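Local coordinates for protein endonuclease 8-like L720 (Acanthamoeba polyphaga mimivirus, PDB 4MB7) that belongs to the endonuclease VIII-like members of the formamidopyrimidine-DNA glycosylase family, with an H2TH domain and a zinc finger, at residues N182-P196 against R261-L273. Residues are numbered along the deposited sequence; the frame is centred on the assembly and turned at random. Where two conformers were deposited one is given.
With ZN (zinc ion), chain B; SO4 (sulfate ion), chain D.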
loop_
_atom_site.group_PDB
_atom_site.type_symbol
_atom_site.label_atom_id
_atom_site.label_comp_id
_atom_site.label_asym_id
_atom_site.label_seq_id
_atom_site.Cartn_x
_atom_site.Cartn_y
_atom_site.Cartn_z
ATOM N N ASN A 182 -6.843 -3.728 -5.757
ATOM C CA ASN A 182 -7.910 -4.241 -6.611
ATOM C C ASN A 182 -8.542 -3.199 -7.531
ATOM O O ASN A 182 -8.879 -3.500 -8.674
ATOM C CB ASN A 182 -8.994 -4.914 -5.765
ATOM C CG ASN A 182 -9.935 -5.759 -6.596
ATOM O OD1 ASN A 182 -9.512 -6.447 -7.525
ATOM N ND2 ASN A 182 -11.222 -5.706 -6.272
ATOM N N ILE A 183 -8.711 -1.979 -7.032
ATOM C CA ILE A 183 -9.295 -0.914 -7.838
ATOM C C ILE A 183 -8.354 -0.492 -8.968
ATOM O O ILE A 183 -8.774 -0.361 -10.117
ATOM C CB ILE A 183 -9.670 0.310 -6.983
ATOM C CG1 ILE A 183 -10.763 -0.060 -5.977
ATOM C CG2 ILE A 183 -10.132 1.461 -7.864
ATOM C CD1 ILE A 183 -11.260 1.109 -5.154
ATOM N N LEU A 184 -7.083 -0.294 -8.634
ATOM C CA LEU A 184 -6.082 0.138 -9.607
ATOM C C LEU A 184 -5.901 -0.855 -10.750
ATOM O O LEU A 184 -5.857 -0.463 -11.917
ATOM C CB LEU A 184 -4.734 0.380 -8.924
ATOM C CG LEU A 184 -4.553 1.705 -8.185
ATOM C CD1 LEU A 184 -3.274 1.684 -7.356
ATOM C CD2 LEU A 184 -4.535 2.863 -9.169
ATOM N N GLN A 185 -5.789 -2.136 -10.413
ATOM C CA GLN A 185 -5.521 -3.160 -11.415
ATOM C C GLN A 185 -6.619 -3.253 -12.478
ATOM O O GLN A 185 -6.322 -3.387 -13.663
ATOM C CB GLN A 185 -5.253 -4.523 -10.760
ATOM C CG GLN A 185 -6.419 -5.108 -9.978
ATOM C CD GLN A 185 -7.277 -6.036 -10.820
ATOM O OE1 GLN A 185 -6.925 -6.366 -11.951
ATOM N NE2 GLN A 185 -8.407 -6.463 -10.271
ATOM N N GLN A 186 -7.879 -3.159 -12.064
ATOM C CA GLN A 186 -8.983 -3.296 -13.013
ATOM C C GLN A 186 -9.266 -2.005 -13.782
ATOM O O GLN A 186 -9.697 -2.048 -14.936
ATOM C CB GLN A 186 -10.246 -3.831 -12.331
ATOM C CG GLN A 186 -10.817 -2.954 -11.234
ATOM C CD GLN A 186 -11.853 -3.687 -10.399
ATOM O OE1 GLN A 186 -13.054 -3.572 -10.636
ATOM N NE2 GLN A 186 -11.387 -4.452 -9.418
ATOM N N GLU A 187 -9.021 -0.862 -13.148
ATOM C CA GLU A 187 -9.146 0.421 -13.832
ATOM C C GLU A 187 -8.087 0.544 -14.925
ATOM O O GLU A 187 -8.361 1.043 -16.019
ATOM C CB GLU A 187 -9.018 1.582 -12.846
ATOM C CG GLU A 187 -10.252 1.815 -11.987
ATOM C CD GLU A 187 -11.425 2.355 -12.784
ATOM O OE1 GLU A 187 -11.194 3.106 -13.754
ATOM O OE2 GLU A 187 -12.579 2.025 -12.439
ATOM N N ALA A 188 -6.878 0.081 -14.626
ATOM C CA ALA A 188 -5.784 0.128 -15.588
ATOM C C ALA A 188 -6.038 -0.830 -16.747
ATOM O O ALA A 188 -5.778 -0.501 -17.905
ATOM C CB ALA A 188 -4.469 -0.203 -14.912
ATOM N N LEU A 189 -6.546 -2.015 -16.427
ATOM C CA LEU A 189 -6.824 -3.023 -17.442
ATOM C C LEU A 189 -7.894 -2.559 -18.425
ATOM O O LEU A 189 -7.807 -2.841 -19.621
ATOM C CB LEU A 189 -7.213 -4.354 -16.798
ATOM C CG LEU A 189 -6.038 -5.170 -16.251
ATOM C CD1 LEU A 189 -6.527 -6.387 -15.484
ATOM C CD2 LEU A 189 -5.100 -5.584 -17.377
ATOM N N TYR A 190 -8.898 -1.842 -17.927
ATOM C CA TYR A 190 -9.914 -1.285 -18.810
ATOM C C TYR A 190 -9.344 -0.157 -19.661
ATOM O O TYR A 190 -9.662 -0.036 -20.841
ATOM C CB TYR A 190 -11.129 -0.772 -18.033
ATOM C CG TYR A 190 -12.109 -0.068 -18.941
ATOM C CD1 TYR A 190 -12.931 -0.792 -19.793
ATOM C CD2 TYR A 190 -12.188 1.320 -18.975
ATOM C CE1 TYR A 190 -13.816 -0.161 -20.641
ATOM C CE2 TYR A 190 -13.074 1.963 -19.823
ATOM C CZ TYR A 190 -13.885 1.214 -20.653
ATOM O OH TYR A 190 -14.771 1.837 -21.502
ATOM N N ASP A 191 -8.507 0.669 -19.043
ATOM C CA ASP A 191 -7.888 1.803 -19.721
ATOM C C ASP A 191 -7.027 1.336 -20.897
ATOM O O ASP A 191 -6.874 2.049 -21.889
ATOM C CB ASP A 191 -7.039 2.599 -18.726
ATOM C CG ASP A 191 -6.668 3.977 -19.237
ATOM O OD1 ASP A 191 -7.409 4.524 -20.080
ATOM O OD2 ASP A 191 -5.639 4.519 -18.782
ATOM N N CYS A 192 -6.479 0.131 -20.780
ATOM C CA CYS A 192 -5.598 -0.417 -21.804
ATOM C C CYS A 192 -6.278 -1.495 -22.644
ATOM O O CYS A 192 -5.626 -2.155 -23.451
ATOM C CB CYS A 192 -4.328 -0.981 -21.167
ATOM S SG CYS A 192 -3.392 0.223 -20.198
ATOM N N LYS A 193 -7.582 -1.670 -22.441
ATOM C CA LYS A 193 -8.377 -2.632 -23.207
ATOM C C LYS A 193 -7.807 -4.046 -23.148
ATOM O O LYS A 193 -7.772 -4.755 -24.152
ATOM C CB LYS A 193 -8.521 -2.171 -24.662
ATOM C CG LYS A 193 -9.375 -0.923 -24.827
ATOM C CD LYS A 193 -9.208 -0.302 -26.207
ATOM C CE LYS A 193 -9.561 -1.287 -27.310
ATOM N NZ LYS A 193 -10.978 -1.747 -27.237
ATOM N N ILE A 194 -7.358 -4.449 -21.965
ATOM C CA ILE A 194 -6.788 -5.778 -21.775
ATOM C C ILE A 194 -7.700 -6.638 -20.908
ATOM O O ILE A 194 -8.130 -6.216 -19.833
ATOM C CB ILE A 194 -5.393 -5.702 -21.126
ATOM C CG1 ILE A 194 -4.434 -4.910 -22.017
ATOM C CG2 ILE A 194 -4.846 -7.100 -20.857
ATOM C CD1 ILE A 194 -3.033 -4.806 -21.460
ATOM N N LEU A 195 -8.000 -7.844 -21.382
ATOM C CA LEU A 195 -8.835 -8.775 -20.631
ATOM C C LEU A 195 -8.085 -9.269 -19.397
ATOM O O LEU A 195 -6.948 -9.726 -19.505
ATOM C CB LEU A 195 -9.236 -9.960 -21.511
ATOM C CG LEU A 195 -10.343 -10.872 -20.976
ATOM C CD1 LEU A 195 -11.672 -10.134 -20.937
ATOM C CD2 LEU A 195 -10.450 -12.140 -21.810
ATOM N N PRO A 196 -8.717 -9.168 -18.217
ATOM C CA PRO A 196 -8.092 -9.586 -16.955
ATOM C C PRO A 196 -7.690 -11.058 -16.955
ATOM O O PRO A 196 -6.762 -11.439 -16.242
ATOM C CB PRO A 196 -9.196 -9.343 -15.924
ATOM C CG PRO A 196 -10.030 -8.270 -16.520
ATOM C CD PRO A 196 -10.033 -8.545 -17.995
ATOM N N ARG A 261 -5.849 -15.295 -6.515
ATOM C CA ARG A 261 -6.029 -14.219 -5.512
ATOM C C ARG A 261 -7.575 -14.111 -5.199
ATOM O O ARG A 261 -7.957 -13.550 -4.171
ATOM C CB ARG A 261 -5.387 -12.889 -5.909
ATOM C CG ARG A 261 -3.868 -12.941 -5.980
ATOM C CD ARG A 261 -3.277 -11.580 -6.306
ATOM N NE ARG A 261 -1.820 -11.619 -6.401
ATOM C CZ ARG A 261 -0.997 -11.549 -5.359
ATOM N NH1 ARG A 261 -1.483 -11.427 -4.130
ATOM N NH2 ARG A 261 0.314 -11.596 -5.546
ATOM N N ASN A 262 -8.395 -14.564 -6.138
ATOM C CA ASN A 262 -9.843 -14.547 -5.990
ATOM C C ASN A 262 -10.427 -13.179 -5.697
ATOM O O ASN A 262 -11.298 -13.045 -4.855
ATOM C CB ASN A 262 -10.292 -15.556 -4.935
ATOM C CG ASN A 262 -11.746 -15.948 -5.091
ATOM O OD1 ASN A 262 -12.099 -16.748 -5.949
ATOM N ND2 ASN A 262 -12.598 -15.378 -4.258
ATOM N N ARG A 263 -9.815 -12.155 -6.271
ATOM C CA ARG A 263 -10.420 -10.821 -6.260
ATOM C C ARG A 263 -11.443 -10.274 -7.339
ATOM O O ARG A 263 -11.492 -10.492 -8.602
ATOM C CB ARG A 263 -9.333 -9.751 -6.320
ATOM C CG ARG A 263 -8.148 -10.007 -5.415
ATOM C CD ARG A 263 -8.584 -10.059 -3.966
ATOM N NE ARG A 263 -9.190 -8.809 -3.523
ATOM C CZ ARG A 263 -8.503 -7.742 -3.134
ATOM N NH1 ARG A 263 -7.179 -7.757 -3.153
ATOM N NH2 ARG A 263 -9.146 -6.657 -2.743
ATOM N N MET A 264 -12.433 -9.618 -6.781
ATOM C CA MET A 264 -13.618 -9.371 -7.561
ATOM C C MET A 264 -13.275 -8.307 -8.587
ATOM O O MET A 264 -12.945 -7.184 -8.222
ATOM C CB MET A 264 -14.724 -8.873 -6.636
ATOM C CG MET A 264 -16.032 -8.520 -7.315
ATOM S SD MET A 264 -17.015 -9.961 -7.777
ATOM C CE MET A 264 -16.822 -11.030 -6.355
ATOM N N THR A 265 -13.380 -8.651 -9.868
ATOM C CA THR A 265 -12.977 -7.734 -10.929
ATOM C C THR A 265 -14.114 -7.467 -11.910
ATOM O O THR A 265 -14.773 -8.395 -12.378
ATOM C CB THR A 265 -11.777 -8.297 -11.716
ATOM O OG1 THR A 265 -10.710 -8.610 -10.812
ATOM C CG2 THR A 265 -11.286 -7.295 -12.750
ATOM N N THR A 266 -14.341 -6.193 -12.215
ATOM C CA THR A 266 -15.303 -5.806 -13.237
ATOM C C THR A 266 -14.571 -5.474 -14.531
ATOM O O THR A 266 -13.633 -4.677 -14.533
ATOM C CB THR A 266 -16.128 -4.581 -12.810
ATOM O OG1 THR A 266 -16.925 -4.911 -11.666
ATOM C CG2 THR A 266 -17.040 -4.130 -13.940
ATOM N N TRP A 267 -14.992 -6.092 -15.629
ATOM C CA TRP A 267 -14.392 -5.810 -16.928
ATOM C C TRP A 267 -15.433 -5.823 -18.038
ATOM O O TRP A 267 -16.474 -6.467 -17.921
ATOM C CB TRP A 267 -13.274 -6.809 -17.244
ATOM C CG TRP A 267 -13.753 -8.176 -17.646
ATOM C CD1 TRP A 267 -14.094 -8.589 -18.903
ATOM C CD2 TRP A 267 -13.925 -9.314 -16.792
ATOM N NE1 TRP A 267 -14.475 -9.907 -18.881
ATOM C CE2 TRP A 267 -14.380 -10.376 -17.598
ATOM C CE3 TRP A 267 -13.743 -9.537 -15.422
ATOM C CZ2 TRP A 267 -14.654 -11.643 -17.083
ATOM C CZ3 TRP A 267 -14.017 -10.795 -14.912
ATOM C CH2 TRP A 267 -14.467 -11.831 -15.741
ATOM N N CYS A 268 -15.143 -5.104 -19.116
ATOM C CA CYS A 268 -16.009 -5.097 -20.285
ATOM C C CYS A 268 -15.514 -6.115 -21.305
ATOM O O CYS A 268 -14.401 -5.996 -21.813
ATOM C CB CYS A 268 -16.055 -3.705 -20.907
ATOM S SG CYS A 268 -17.007 -3.624 -22.435
ATOM N N PRO A 269 -16.345 -7.125 -21.606
ATOM C CA PRO A 269 -15.972 -8.204 -22.529
ATOM C C PRO A 269 -15.805 -7.703 -23.959
ATOM O O PRO A 269 -15.135 -8.348 -24.766
ATOM C CB PRO A 269 -17.162 -9.163 -22.439
ATOM C CG PRO A 269 -18.307 -8.299 -22.037
ATOM C CD PRO A 269 -17.722 -7.278 -21.107
ATOM N N VAL A 270 -16.414 -6.561 -24.261
ATOM C CA VAL A 270 -16.303 -5.957 -25.582
ATOM C C VAL A 270 -15.048 -5.095 -25.694
ATOM O O VAL A 270 -14.197 -5.333 -26.551
ATOM C CB VAL A 270 -17.543 -5.107 -25.917
ATOM C CG1 VAL A 270 -17.376 -4.430 -27.270
ATOM C CG2 VAL A 270 -18.797 -5.970 -25.897
ATOM N N CYS A 271 -14.935 -4.098 -24.820
ATOM C CA CYS A 271 -13.798 -3.179 -24.843
ATOM C C CYS A 271 -12.481 -3.890 -24.560
ATOM O O CYS A 271 -11.471 -3.627 -25.213
ATOM C CB CYS A 271 -14.000 -2.044 -23.840
ATOM S SG CYS A 271 -15.352 -0.919 -24.232
ATOM N N GLN A 272 -12.499 -4.790 -23.584
ATOM C CA GLN A 272 -11.298 -5.512 -23.186
ATOM C C GLN A 272 -11.277 -6.908 -23.792
ATOM O O GLN A 272 -12.039 -7.785 -23.386
ATOM C CB GLN A 272 -11.211 -5.595 -21.660
ATOM C CG GLN A 272 -11.197 -4.241 -20.978
ATOM C CD GLN A 272 -11.457 -4.340 -19.488
ATOM O OE1 GLN A 272 -12.533 -3.984 -19.014
ATOM N NE2 GLN A 272 -10.470 -4.821 -18.742
ATOM N N LEU A 273 -10.420 -7.090 -24.781
ATOM C CA LEU A 273 -10.327 -8.344 -25.503
ATOM C C LEU A 273 -8.903 -8.880 -25.447
ATOM O O LEU A 273 -8.151 -8.570 -24.513
ATOM C CB LEU A 273 -10.784 -8.153 -26.953
ATOM C CG LEU A 273 -10.012 -7.240 -27.912
ATOM C CD1 LEU A 273 -9.779 -5.839 -27.386
ATOM C CD2 LEU A 273 -8.701 -7.873 -28.326
HETATM ZN ZN ZN B . -17.329 -1.490 -23.113
HETATM S S SO4 D . -6.705 -4.381 -2.162
HETATM O O1 SO4 D . -5.614 -3.545 -1.669
HETATM O O2 SO4 D . -7.313 -5.097 -1.044
HETATM O O3 SO4 D . -7.710 -3.537 -2.802
HETATM O O4 SO4 D . -6.185 -5.345 -3.127
HETATM O O HOH W 1 -11.012 -4.271 -15.896
HETATM O O HOH W 2 -15.571 -3.760 -9.659
HETATM O O HOH W 3 -13.372 -3.155 -28.581
#
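Gln272 reaches into the turn that ends helix 182-191 and is gripped at both ends of its amide. Its NE2 donates to Ile194 O at 2.9 Å, above the carbonyl plane, and to a water that also bridges Gln186 O and Thr266 O. Its OE1 accepts from Cys268 N at 2.8 Å while lying against the edge of the Tyr190 ring, near the ring plane; amide and ring are nearly perpendicular. Bonds at both ends of the amide fix its rotation. Tyr190 CE1 also meets Cys271 CB at 3.7 Å, which sets the ring beside the zinc site, where Cys268, Cys271, Cys247 and His251 bind the ion as in a zinc finger. Beyond the Schellman motif that ends the helix, with Lys193 at positive phi as C-prime residue, Pro196 CD lies over one face of Trp267, 4.2 Å from the five-membered ring centroid, a CH-pi contact, and Leu195 CD1 approaches the same indole obliquely.

At the helix start the grip is polar. With CG anti to the backbone N (chi1 -166°), Asn182 sends ND2 to Met264 O at 3.0 Å, nearly straight at 166°. Gln185 NE2 bonds both Asn182 OD1 and Thr265 OG1, whereas Gln186 makes two weak bonds, NE2 donating to Met264 O and OE1 accepting from Thr266 N. Against the tightly packed Gln272-Tyr190-Cys271 and Pro196-Trp267 region, the looser margins are exposed Lys193, whose NZ nonetheless reaches a lone pair of Cys271 O at 2.8 Å, poorly ordered Leu273, and Arg263, which in one of two conformers meets, with Asn182 N, a sulfate probably from the crystallisation liquor.

Helix 182-191, within the H2TH region, comes within 8.4 Å of strand 263-267 (axes), 23° from parallel; that strand pairs antiparallel with strand 254-258, and helices 167-171 and 205-230 also pack on the helix.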